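Local coordinates for imine reductase (Bacillus cereus, PDB 4D3D), which catalyses the NADPH-dependent, S-selective reduction of the cyclic imine 2-methylpyrroline, at residues R21-V26 against A76-V81; S69-A74 against S93-V98. All coordinates share one frame; numbering follows the deposited sequence.

Contact 1. Residues R21-V26 against A76-V81; sequences RKSVTV and AANELV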
ATOM      1  N   ARG B  21     -37.050   2.354  20.380  1.00 59.70           N
ATOM      2  CA  ARG B  21     -37.875   2.971  19.298  1.00 58.22           C
ATOM      3  C   ARG B  21     -38.745   1.993  18.427  1.00 54.76           C
ATOM      4  O   ARG B  21     -39.686   2.441  17.771  1.00 71.33           O
ATOM      5  CB  ARG B  21     -36.993   3.916  18.441  1.00 60.85           C
ATOM      6  N   LYS B  22     -38.472   0.686  18.415  1.00 49.36           N
ATOM      7  CA  LYS B  22     -39.503  -0.288  17.992  1.00 41.89           C
ATOM      8  C   LYS B  22     -39.052  -1.729  18.182  1.00 34.68           C
ATOM      9  O   LYS B  22     -38.939  -2.145  19.322  1.00 28.75           O
ATOM     10  CB  LYS B  22     -40.134  -0.035  16.608  1.00 45.04           C
ATOM     11  CG  LYS B  22     -41.659   0.116  16.692  1.00 50.95           C
ATOM     12  CD  LYS B  22     -42.296   0.110  15.321  1.00 49.81           C
ATOM     13  N   SER B  23     -38.827  -2.504  17.112  1.00 29.74           N
ATOM     14  CA  SER B  23     -38.831  -3.975  17.268  1.00 27.80           C
ATOM     15  C   SER B  23     -37.956  -4.584  16.148  1.00 28.95           C
ATOM     16  O   SER B  23     -38.076  -4.155  15.003  1.00 25.65           O
ATOM     17  CB  SER B  23     -40.287  -4.440  17.115  1.00 29.10           C
ATOM     18  OG  SER B  23     -40.450  -5.743  17.600  1.00 30.98           O
ATOM     19  N   VAL B  24     -37.119  -5.591  16.466  1.00 26.26           N
ATOM     20  CA  VAL B  24     -36.184  -6.197  15.496  1.00 22.78           C
ATOM     21  C   VAL B  24     -35.776  -7.624  15.935  1.00 20.22           C
ATOM     22  O   VAL B  24     -35.813  -7.934  17.125  1.00 19.07           O
ATOM     23  CB  VAL B  24     -34.944  -5.281  15.351  1.00 23.35           C
ATOM     24  CG1 VAL B  24     -34.151  -5.204  16.656  1.00 23.79           C
ATOM     25  CG2 VAL B  24     -34.077  -5.664  14.146  1.00 23.87           C
ATOM     26  N   THR B  25     -35.461  -8.482  14.977  1.00 16.83           N
ATOM     27  CA  THR B  25     -34.985  -9.836  15.242  1.00 17.54           C
ATOM     28  C   THR B  25     -33.497  -9.912  14.910  1.00 18.48           C
ATOM     29  O   THR B  25     -33.054  -9.388  13.855  1.00 17.41           O
ATOM     30  CB  THR B  25     -35.770 -10.858  14.389  1.00 16.56           C
ATOM     31  OG1 THR B  25     -37.123 -10.912  14.841  1.00 17.23           O
ATOM     32  CG2 THR B  25     -35.146 -12.242  14.467  1.00 18.33           C
ATOM     33  N   VAL B  26     -32.710 -10.590  15.752  1.00 20.43           N
ATOM     34  CA  VAL B  26     -31.277 -10.850  15.498  1.00 20.13           C
ATOM     35  C   VAL B  26     -31.111 -12.354  15.502  1.00 23.45           C
ATOM     36  O   VAL B  26     -31.411 -13.025  16.503  1.00 22.31           O
ATOM     37  CB  VAL B  26     -30.361 -10.186  16.536  1.00 21.03           C
ATOM     38  CG1 VAL B  26     -28.923 -10.569  16.314  1.00 22.44           C
ATOM     39  CG2 VAL B  26     -30.555  -8.681  16.498  1.00 21.06           C
ATOM     40  N   ALA B  76     -41.163 -14.908  12.322  1.00 19.42           N
ATOM     41  CA  ALA B  76     -42.529 -14.395  12.539  1.00 19.35           C
ATOM     42  C   ALA B  76     -42.590 -13.136  13.380  1.00 19.80           C
ATOM     43  O   ALA B  76     -43.561 -12.343  13.258  1.00 20.06           O
ATOM     44  CB  ALA B  76     -43.430 -15.491  13.139  1.00 21.09           C
ATOM     45  N   ALA B  77     -41.597 -12.971  14.253  1.00 17.26           N
ATOM     46  CA  ALA B  77     -41.600 -11.882  15.235  1.00 20.57           C
ATOM     47  C   ALA B  77     -41.589 -10.473  14.650  1.00 21.15           C
ATOM     48  O   ALA B  77     -42.110  -9.497  15.273  1.00 21.77           O
ATOM     49  CB  ALA B  77     -40.462 -12.037  16.218  1.00 21.60           C
ATOM     50  N   ASN B  78     -40.879 -10.303  13.528  1.00 20.62           N
ATOM     51  CA  ASN B  78     -40.605  -8.984  13.013  1.00 20.96           C
ATOM     52  C   ASN B  78     -40.428  -9.026  11.488  1.00 19.43           C
ATOM     53  O   ASN B  78     -40.094 -10.079  10.879  1.00 18.83           O
ATOM     54  CB  ASN B  78     -39.299  -8.382  13.626  1.00 20.82           C
ATOM     55  CG  ASN B  78     -39.391  -8.074  15.072  1.00 23.33           C
ATOM     56  OD1 ASN B  78     -38.816  -8.775  15.938  1.00 25.21           O
ATOM     57  ND2 ASN B  78     -40.151  -7.077  15.389  1.00 22.00           N
ATOM     58  N   GLU B  79     -40.573  -7.841  10.884  1.00 21.27           N
ATOM     59  CA  GLU B  79     -40.272  -7.627   9.460  1.00 20.51           C
ATOM     60  C   GLU B  79     -38.772  -7.591   9.200  1.00 18.55           C
ATOM     61  O   GLU B  79     -38.292  -8.208   8.266  1.00 18.51           O
ATOM     62  CB  GLU B  79     -40.843  -6.273   9.037  1.00 22.57           C
ATOM     63  CG  GLU B  79     -40.503  -5.840   7.627  1.00 26.73           C
ATOM     64  CD  GLU B  79     -41.185  -4.479   7.317  1.00 33.74           C
ATOM     65  OE1 GLU B  79     -41.040  -3.509   8.099  1.00 38.46           O
ATOM     66  OE2 GLU B  79     -41.953  -4.455   6.357  1.00 38.45           O
ATOM     67  N   LEU B  80     -38.056  -6.895  10.081  1.00 19.09           N
ATOM     68  CA  LEU B  80     -36.593  -6.746   9.938  1.00 19.00           C
ATOM     69  C   LEU B  80     -35.814  -7.802  10.736  1.00 17.08           C
ATOM     70  O   LEU B  80     -36.020  -7.930  11.977  1.00 18.46           O
ATOM     71  CB  LEU B  80     -36.205  -5.342  10.381  1.00 18.90           C
ATOM     72  CG  LEU B  80     -34.734  -4.995  10.155  1.00 20.49           C
ATOM     73  CD1 LEU B  80     -34.401  -4.965   8.691  1.00 22.42           C
ATOM     74  CD2 LEU B  80     -34.373  -3.662  10.810  1.00 21.44           C
ATOM     75  N   VAL B  81     -34.939  -8.541  10.011  1.00 18.03           N
ATOM     76  CA  VAL B  81     -34.183  -9.677  10.566  1.00 16.48           C
ATOM     77  C   VAL B  81     -32.720  -9.409  10.266  1.00 20.00           C
ATOM     78  O   VAL B  81     -32.324  -9.420   9.113  1.00 21.26           O
ATOM     79  CB  VAL B  81     -34.650 -10.967   9.883  1.00 17.03           C
ATOM     80  CG1 VAL B  81     -33.834 -12.138  10.411  1.00 20.81           C
ATOM     81  CG2 VAL B  81     -36.162 -11.146  10.025  1.00 17.14           C
TER
HETATM   82  O   HOH W   1     -39.174  -5.041  12.255  1.00 23.96           O

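Contact 2. Residues S69-A74 against S93-V98; sequences STVNEA and SILEPV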
ATOM      1  N   SER B  69     -37.481 -20.474  20.482  1.00 19.58           N
ATOM      2  CA  SER B  69     -36.898 -21.794  20.278  1.00 19.66           C
ATOM      3  C   SER B  69     -36.487 -22.103  18.824  1.00 18.14           C
ATOM      4  O   SER B  69     -35.453 -22.787  18.555  1.00 15.84           O
ATOM      5  CB  SER B  69     -37.895 -22.863  20.786  1.00 19.36           C
ATOM      6  OG  SER B  69     -37.349 -24.206  20.577  1.00 18.93           O
ATOM      7  N   THR B  70     -37.281 -21.598  17.879  1.00 16.90           N
ATOM      8  CA  THR B  70     -37.120 -22.009  16.462  1.00 16.74           C
ATOM      9  C   THR B  70     -36.920 -20.820  15.522  1.00 17.32           C
ATOM     10  O   THR B  70     -37.337 -19.674  15.809  1.00 18.59           O
ATOM     11  CB  THR B  70     -38.357 -22.792  15.959  1.00 19.10           C
ATOM     12  OG1 THR B  70     -39.514 -21.959  15.800  1.00 19.50           O
ATOM     13  CG2 THR B  70     -38.745 -23.920  16.910  1.00 19.15           C
ATOM     14  N   VAL B  71     -36.359 -21.121  14.367  1.00 18.47           N
ATOM     15  CA  VAL B  71     -36.127 -20.104  13.270  1.00 19.17           C
ATOM     16  C   VAL B  71     -37.498 -19.538  12.846  1.00 19.10           C
ATOM     17  O   VAL B  71     -37.624 -18.348  12.615  1.00 19.46           O
ATOM     18  CB  VAL B  71     -35.408 -20.789  12.099  1.00 22.20           C
ATOM     19  CG1 VAL B  71     -35.358 -19.936  10.822  1.00 23.04           C
ATOM     20  CG2 VAL B  71     -33.986 -21.135  12.531  1.00 24.15           C
ATOM     21  N   ASN B  72     -38.523 -20.404  12.806  1.00 18.23           N
ATOM     22  CA  ASN B  72     -39.911 -20.001  12.396  0.50 17.28           C
ATOM     23  C   ASN B  72     -40.398 -18.911  13.287  1.00 18.06           C
ATOM     24  O   ASN B  72     -40.958 -17.899  12.837  1.00 19.01           O
ATOM     25  CB  ASN B  72     -40.878 -21.215  12.388  0.50 16.21           C
ATOM     26  CG  ASN B  72     -40.971 -21.833  11.038  0.50 15.58           C
ATOM     27  OD1 ASN B  72     -41.573 -22.888  10.824  0.50 14.64           O
ATOM     28  ND2 ASN B  72     -40.382 -21.151  10.099  0.50 14.55           N
ATOM     29  N   GLU B  73     -40.216 -19.074  14.600  1.00 19.54           N
ATOM     30  CA  GLU B  73     -40.680 -18.078  15.535  1.00 18.86           C
ATOM     31  C   GLU B  73     -39.905 -16.771  15.398  1.00 17.76           C
ATOM     32  O   GLU B  73     -40.472 -15.642  15.526  1.00 18.37           O
ATOM     33  CB  GLU B  73     -40.580 -18.643  16.986  1.00 20.51           C
ATOM     34  CG  GLU B  73     -41.574 -19.784  17.252  1.00 21.03           C
ATOM     35  CD  GLU B  73     -41.193 -20.469  18.546  1.00 27.69           C
ATOM     36  OE1 GLU B  73     -40.181 -21.140  18.546  1.00 26.34           O
ATOM     37  OE2 GLU B  73     -41.816 -20.244  19.556  1.00 32.48           O
ATOM     38  N   ALA B  74     -38.599 -16.894  15.143  1.00 15.58           N
ATOM     39  CA  ALA B  74     -37.772 -15.714  15.016  1.00 17.21           C
ATOM     40  C   ALA B  74     -38.220 -14.895  13.760  1.00 15.67           C
ATOM     41  O   ALA B  74     -38.289 -13.690  13.808  1.00 18.43           O
ATOM     42  CB  ALA B  74     -36.271 -16.083  14.925  1.00 16.82           C
ATOM     43  N   SER B  93     -28.635 -22.822   5.108  1.00 18.73           N
ATOM     44  CA  SER B  93     -28.908 -24.019   5.922  1.00 19.81           C
ATOM     45  C   SER B  93     -30.147 -23.797   6.774  1.00 17.06           C
ATOM     46  O   SER B  93     -30.972 -24.678   6.952  1.00 19.71           O
ATOM     47  CB  SER B  93     -27.637 -24.293   6.789  1.00 20.50           C
ATOM     48  OG  SER B  93     -27.891 -25.423   7.652  1.00 27.64           O
ATOM     49  N   ILE B  94     -30.246 -22.652   7.413  1.00 14.89           N
ATOM     50  CA  ILE B  94     -31.360 -22.415   8.340  1.00 16.41           C
ATOM     51  C   ILE B  94     -32.657 -21.938   7.644  1.00 16.68           C
ATOM     52  O   ILE B  94     -33.760 -22.203   8.141  1.00 17.77           O
ATOM     53  CB  ILE B  94     -30.985 -21.467   9.507  1.00 20.48           C
ATOM     54  CG1 ILE B  94     -30.700 -20.076   9.027  1.00 20.02           C
ATOM     55  CG2 ILE B  94     -29.781 -21.970  10.359  1.00 22.33           C
ATOM     56  CD1 ILE B  94     -30.537 -19.065  10.073  1.00 19.99           C
ATOM     57  N   LEU B  95     -32.540 -21.218   6.520  1.00 16.39           N
ATOM     58  CA  LEU B  95     -33.754 -20.694   5.852  1.00 14.09           C
ATOM     59  C   LEU B  95     -34.350 -21.560   4.764  1.00 13.96           C
ATOM     60  O   LEU B  95     -35.586 -21.536   4.581  1.00 17.21           O
ATOM     61  CB  LEU B  95     -33.467 -19.286   5.275  1.00 14.50           C
ATOM     62  CG  LEU B  95     -33.055 -18.179   6.200  1.00 15.06           C
ATOM     63  CD1 LEU B  95     -32.971 -16.847   5.476  1.00 17.86           C
ATOM     64  CD2 LEU B  95     -33.964 -18.097   7.391  1.00 17.75           C
ATOM     65  N   GLU B  96     -33.563 -22.369   4.063  1.00 14.57           N
ATOM     66  CA  GLU B  96     -34.081 -23.218   2.950  1.00 18.66           C
ATOM     67  C   GLU B  96     -35.235 -24.084   3.442  1.00 19.56           C
ATOM     68  O   GLU B  96     -36.282 -24.181   2.743  1.00 16.98           O
ATOM     69  CB  GLU B  96     -32.994 -24.068   2.249  1.00 20.72           C
ATOM     70  CG  GLU B  96     -33.479 -24.808   0.955  1.00 24.98           C
ATOM     71  CD  GLU B  96     -34.278 -26.075   1.243  1.00 29.64           C
ATOM     72  OE1 GLU B  96     -34.042 -26.678   2.322  1.00 33.41           O
ATOM     73  OE2 GLU B  96     -35.226 -26.403   0.449  1.00 31.55           O
ATOM     74  N   PRO B  97     -35.097 -24.684   4.659  1.00 17.74           N
ATOM     75  CA  PRO B  97     -36.184 -25.590   5.087  1.00 18.79           C
ATOM     76  C   PRO B  97     -37.447 -24.876   5.430  1.00 18.19           C
ATOM     77  O   PRO B  97     -38.477 -25.578   5.584  1.00 19.16           O
ATOM     78  CB  PRO B  97     -35.598 -26.263   6.344  1.00 18.02           C
ATOM     79  CG  PRO B  97     -34.082 -26.242   6.083  1.00 20.01           C
ATOM     80  CD  PRO B  97     -33.882 -24.850   5.471  1.00 18.30           C
ATOM     81  N   VAL B  98     -37.388 -23.561   5.614  1.00 16.32           N
ATOM     82  CA  VAL B  98     -38.552 -22.749   5.926  1.00 16.93           C
ATOM     83  C   VAL B  98     -38.832 -21.681   4.850  1.00 17.72           C
ATOM     84  O   VAL B  98     -39.352 -20.644   5.130  1.00 16.75           O
ATOM     85  CB  VAL B  98     -38.456 -22.147   7.336  1.00 17.57           C
ATOM     86  CG1 VAL B  98     -38.532 -23.267   8.379  1.00 18.90           C
ATOM     87  CG2 VAL B  98     -37.209 -21.331   7.528  1.00 17.91           C
TER

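Contact 1. Residues R21-V26 against A76-V81
Thr25 and Asn78 carry the largest shares of the surface buried where strand 23-27 lies parallel to strand 80-83, an inner pairing of the Rossmann-type sheet. Thr25 N donates to Leu80 O over 3.1 Å in the carbonyl plane and nearly straight, at 168°. On the next step Val81 CA approaches Thr25 O at 3.5 Å, a CA-H...O contact. Before Thr25, toward Ser23, direct pairing gives way to a water that donates to Ser23 O and accepts from Leu80 N, 3.1 Å from each.

Asn78, in the turn joining helix 71-77 to the second strand, reaches across the first from one face of the sheet. Its CG stands 3.6 Å from both Ser23 OG and Thr25 OG1, placing the amide group between the two hydroxyls. Thr25 meets it with OG1, which its chi1 of -68° sets anti to its own carbonyl carbon; Ala77 CB also approaches this oxygen.

Val24 serves the opposite face. Its CG2 packs 3.9 Å from Leu80 CD2, the two side chains lying side by side and pointing the same way, and Leu80 carries this apolar side on to His163 and Thr166 of helix 157-170. The chemistry thus differs by face: that of Thr25 bears hydroxyls and an amide where helix 71-77 ends, but also Val81, whereas Val24 and Leu80 make the other apolar.

Contact 2. Residues S69-A74 against S93-V98
Val71, in the first turn of helix 71-77, packs against Ile94, Leu95 and Val98, joining two successive helices of the Rossmann-type domain. Helix 71-77 leads into strand 80-83 and helix 88-95 follows that strand, so the contact brings the first turn of helix 71-77 against the last part of helix 88-95 and the residues that follow it. It is a small surface contact, with no hydrogen bond passing between the two segments.

The apolar part centres on the two methyls of Val71. With chi1 at 169°, CG1 is anti to the backbone N, and it lies 4.0 Å from Val98 CG2 and 4.1 Å from Leu95 CD2. The same methyl rests at van der Waals distance from Ile94 O, while CG2, the other branch, meets Ile94 CB. Trp50 of strand 46-50 touches both Val71 and Ile94, tying this patch to the sheet. Leu95 also packs on Trp124 of helix 115-127.

A second kind of meeting sets an amide beside a methyl. The side chains of Asn72 and Val98 pass alongside one another, running opposite ways, and Asn72 CG comes to 3.9 Å from Val98 CG1. Asn72 is modelled in two conformers, so this approach is tentative. Val98 follows a 3-10 segment, its N donating to Leu95 O.

Hydrogen bonds do their work within the segments. Thr70 is the N-cap of helix 71-77 and forms a capping box with Glu73 at the turn that carries Val71. The reciprocal bond of the box, Thr70 N to Glu73 OE1, is weak, bent to 133°. Its capping bond is straighter: Glu73 N donates to Thr70 OG1 over 3.2 Å, at 159°.

Contacts 1 and 2 lie in one Rossmann-type domain, their centres 15 Å apart, and both use helix 71-77. Contact 2 involves its first turn and contact 1 its last, together with the turn into strand 80-83. Along the chain the segments alternate: 21-26, 69-74, 76-81, 93-98. Where the two meet, Thr25 OG1 probably donates a hydrogen bond to Ala74 O, at 3.2 Å. Helix 71-77 thus meets strand 23-27 through Ala74 and the residues at its C-terminal end, and packs on helix 88-95 through its first turn. Strand 23-27 leads into a GxGxxG pattern, as in dinucleotide-binding Rossmann domains, where it probably faces NADPH.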